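Long-range contact in group II chitinase (Ostrinia furnacalis, PDB 6JAV), which probably cleaves chitin internally as an endochitinase of glycosyl hydrolase family 18, here represented by its first catalytic domain with an inhibitor bound: residues I193-Y198 / Y229-W234. Sequence-based numbering, arbitrary orientation.
With NAG (2-acetamido-2-deoxy-beta-D-glucopyranose), chain C.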
loop_
_atom_site.group_PDB
_atom_site.type_symbol
_atom_site.label_atom_id
_atom_site.label_comp_id
_atom_site.label_asym_id
_atom_site.label_seq_id
_atom_site.Cartn_x
_atom_site.Cartn_y
_atom_site.Cartn_z
ATOM N N ILE A 193 -10.938 -4.699 -0.739
ATOM C CA ILE A 193 -10.458 -3.470 -1.342
ATOM C C ILE A 193 -9.441 -2.896 -0.356
ATOM O O ILE A 193 -9.788 -2.566 0.782
ATOM C CB ILE A 193 -11.630 -2.513 -1.577
ATOM C CG1 ILE A 193 -12.592 -3.170 -2.587
ATOM C CG2 ILE A 193 -11.136 -1.197 -2.078
ATOM C CD1 ILE A 193 -13.910 -2.388 -2.768
ATOM N N ALA A 194 -8.168 -2.840 -0.773
ATOM C CA ALA A 194 -7.100 -2.324 0.081
ATOM C C ALA A 194 -6.986 -0.835 -0.230
ATOM O O ALA A 194 -6.446 -0.435 -1.272
ATOM C CB ALA A 194 -5.799 -3.093 -0.170
ATOM N N VAL A 195 -7.523 -0.008 0.660
ATOM C CA VAL A 195 -7.496 1.428 0.421
ATOM C C VAL A 195 -6.120 1.964 0.820
ATOM O O VAL A 195 -5.670 1.786 1.960
ATOM C CB VAL A 195 -8.616 2.153 1.172
ATOM C CG1 VAL A 195 -8.631 3.630 0.759
ATOM C CG2 VAL A 195 -9.979 1.509 0.854
ATOM N N MET A 196 -5.447 2.620 -0.123
ATOM C CA MET A 196 -4.080 3.094 0.102
ATOM C C MET A 196 -4.130 4.453 0.808
ATOM O O MET A 196 -3.823 5.499 0.220
ATOM C CB MET A 196 -3.320 3.148 -1.210
ATOM C CG MET A 196 -3.114 1.739 -1.741
ATOM S SD MET A 196 -2.041 1.676 -3.172
ATOM C CE MET A 196 -3.212 2.208 -4.167
ATOM N N THR A 197 -4.497 4.396 2.104
ATOM C CA THR A 197 -4.649 5.568 2.985
ATOM C C THR A 197 -3.283 6.097 3.414
ATOM O O THR A 197 -2.955 6.179 4.613
ATOM C CB THR A 197 -5.557 5.247 4.181
ATOM O OG1 THR A 197 -5.320 3.895 4.612
ATOM C CG2 THR A 197 -7.042 5.346 3.794
ATOM N N TYR A 198 -2.479 6.476 2.431
ATOM C CA TYR A 198 -1.156 7.035 2.653
ATOM C C TYR A 198 -0.738 7.750 1.382
ATOM O O TYR A 198 -1.451 7.752 0.373
ATOM C CB TYR A 198 -0.132 5.962 3.093
ATOM C CG TYR A 198 -0.164 4.660 2.295
ATOM C CD1 TYR A 198 0.270 4.612 0.989
ATOM C CD2 TYR A 198 -0.652 3.488 2.873
ATOM C CE1 TYR A 198 0.233 3.404 0.263
ATOM C CE2 TYR A 198 -0.681 2.281 2.154
ATOM C CZ TYR A 198 -0.237 2.261 0.871
ATOM O OH TYR A 198 -0.265 1.074 0.162
ATOM N N TYR A 229 -11.829 10.618 6.282
ATOM C CA TYR A 229 -12.679 10.995 5.155
ATOM C C TYR A 229 -12.678 9.898 4.090
ATOM O O TYR A 229 -13.735 9.490 3.590
ATOM C CB TYR A 229 -12.211 12.318 4.535
ATOM C CG TYR A 229 -13.114 12.729 3.396
ATOM C CD1 TYR A 229 -12.933 12.230 2.109
ATOM C CD2 TYR A 229 -14.182 13.580 3.629
ATOM C CE1 TYR A 229 -13.806 12.572 1.076
ATOM C CE2 TYR A 229 -15.045 13.922 2.608
ATOM C CZ TYR A 229 -14.842 13.420 1.340
ATOM O OH TYR A 229 -15.706 13.763 0.310
ATOM N N THR A 230 -11.487 9.424 3.720
ATOM C CA THR A 230 -11.369 8.441 2.646
ATOM C C THR A 230 -12.173 7.179 2.940
ATOM O O THR A 230 -12.862 6.650 2.058
ATOM C CB THR A 230 -9.892 8.086 2.492
ATOM O OG1 THR A 230 -9.176 9.215 1.984
ATOM C CG2 THR A 230 -9.728 6.898 1.543
ATOM N N ILE A 231 -12.025 6.629 4.141
ATOM C CA ILE A 231 -12.703 5.377 4.456
ATOM C C ILE A 231 -14.213 5.576 4.467
ATOM O O ILE A 231 -14.970 4.768 3.908
ATOM C CB ILE A 231 -12.160 4.806 5.785
ATOM C CG1 ILE A 231 -10.670 4.430 5.666
ATOM C CG2 ILE A 231 -13.029 3.633 6.258
ATOM C CD1 ILE A 231 -10.394 3.335 4.657
ATOM N N HIS A 232 -14.673 6.684 5.055
ATOM C CA HIS A 232 -16.110 6.927 5.035
ATOM C C HIS A 232 -16.612 7.185 3.623
ATOM O O HIS A 232 -17.746 6.816 3.301
ATOM C CB HIS A 232 -16.425 8.109 5.943
ATOM C CG HIS A 232 -16.523 7.747 7.391
ATOM N ND1 HIS A 232 -15.509 7.973 8.298
ATOM C CD2 HIS A 232 -17.535 7.184 8.094
ATOM C CE1 HIS A 232 -15.885 7.549 9.494
ATOM N NE2 HIS A 232 -17.115 7.076 9.400
ATOM N N TYR A 233 -15.781 7.760 2.757
ATOM C CA TYR A 233 -16.197 8.025 1.389
ATOM C C TYR A 233 -16.339 6.734 0.590
ATOM O O TYR A 233 -17.319 6.556 -0.142
ATOM C CB TYR A 233 -15.207 8.974 0.729
ATOM C CG TYR A 233 -15.752 9.606 -0.528
ATOM C CD1 TYR A 233 -16.872 10.418 -0.474
ATOM C CD2 TYR A 233 -15.161 9.395 -1.750
ATOM C CE1 TYR A 233 -17.387 10.995 -1.620
ATOM C CE2 TYR A 233 -15.668 9.984 -2.914
ATOM C CZ TYR A 233 -16.782 10.772 -2.830
ATOM O OH TYR A 233 -17.283 11.366 -3.978
ATOM N N TRP A 234 -15.383 5.796 0.724
ATOM C CA TRP A 234 -15.575 4.484 0.098
ATOM C C TRP A 234 -16.884 3.839 0.546
ATOM O O TRP A 234 -17.604 3.247 -0.272
ATOM C CB TRP A 234 -14.349 3.569 0.348
ATOM C CG TRP A 234 -13.271 3.809 -0.650
ATOM C CD1 TRP A 234 -12.201 4.643 -0.532
ATOM C CD2 TRP A 234 -13.163 3.193 -1.938
ATOM N NE1 TRP A 234 -11.435 4.614 -1.695
ATOM C CE2 TRP A 234 -12.021 3.738 -2.574
ATOM C CE3 TRP A 234 -13.958 2.264 -2.636
ATOM C CZ2 TRP A 234 -11.644 3.381 -3.877
ATOM C CZ3 TRP A 234 -13.569 1.885 -3.922
ATOM C CH2 TRP A 234 -12.413 2.448 -4.530
HETATM C C1 NAG C . -14.686 11.427 10.235
HETATM C C2 NAG C . -14.925 12.685 11.057
HETATM C C3 NAG C . -16.430 12.938 11.218
HETATM C C4 NAG C . -17.123 12.929 9.859
HETATM C C5 NAG C . -16.794 11.651 9.099
HETATM C C6 NAG C . -17.371 11.615 7.697
HETATM C C7 NAG C . -13.415 13.503 12.823
HETATM C C8 NAG C . -13.211 14.713 11.972
HETATM N N2 NAG C . -14.268 12.582 12.351
HETATM O O3 NAG C . -16.608 14.218 11.813
HETATM O O4 NAG C . -18.535 13.048 10.000
HETATM O O5 NAG C . -15.369 11.532 8.982
HETATM O O6 NAG C . -16.668 12.431 6.765
HETATM O O7 NAG C . -12.860 13.377 13.906
#
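Val-195 and Thr-197 face Ile-231 and Thr-230 where helix 227-236 packs against strand 192-195 of the family 18 TIM barrel, the axes of the two short segments 10.7 Å apart and running nearly antiparallel at 153°. Ile-193 and Val-195 point to the helix from the strand; the chain then leaves it through two successive inverse gamma turns centred on Met-196 and Thr-197, of which Thr-197 also points to the helix while Met-196 points away, touching Met-344. Val-195, branched at CB, reaches two helix turns at once. Its CG1, anti to the backbone N (chi1 -174°), meets Thr-230 CG2 at 3.5 Å, while CG2 lies over the five-membered ring of Trp-234 in a CH-pi contact, 4.2 Å from the centroid and 13° off the normal. The broad indole extends this cover along the strand, with CZ3 4.3 Å from Ile-193 CG2, and its buried NE1 is satisfied by Ser-171 O.

Threonine suits both of its places because each splits its two branches between apolar and polar neighbours. Thr-230 gives its methyl to the strand while OG1 bonds to Pro-172 O and Tyr-200 OH; Thr-197 sends OG1 to Gly-247 O. Ile-231 starts off to one side, but CD1 comes back toward the strand, 4.1 Å from Val-195 CB. On the helix's outer side, His-232 lays a ring face against the N-acetylglucosamine carried by Asn-228, whose backbone O bonds to ND1. Thr-197 CG2 sits 3.8 Å from Thr-230 CG2 and 4.0 Å from Ile-231 CD1.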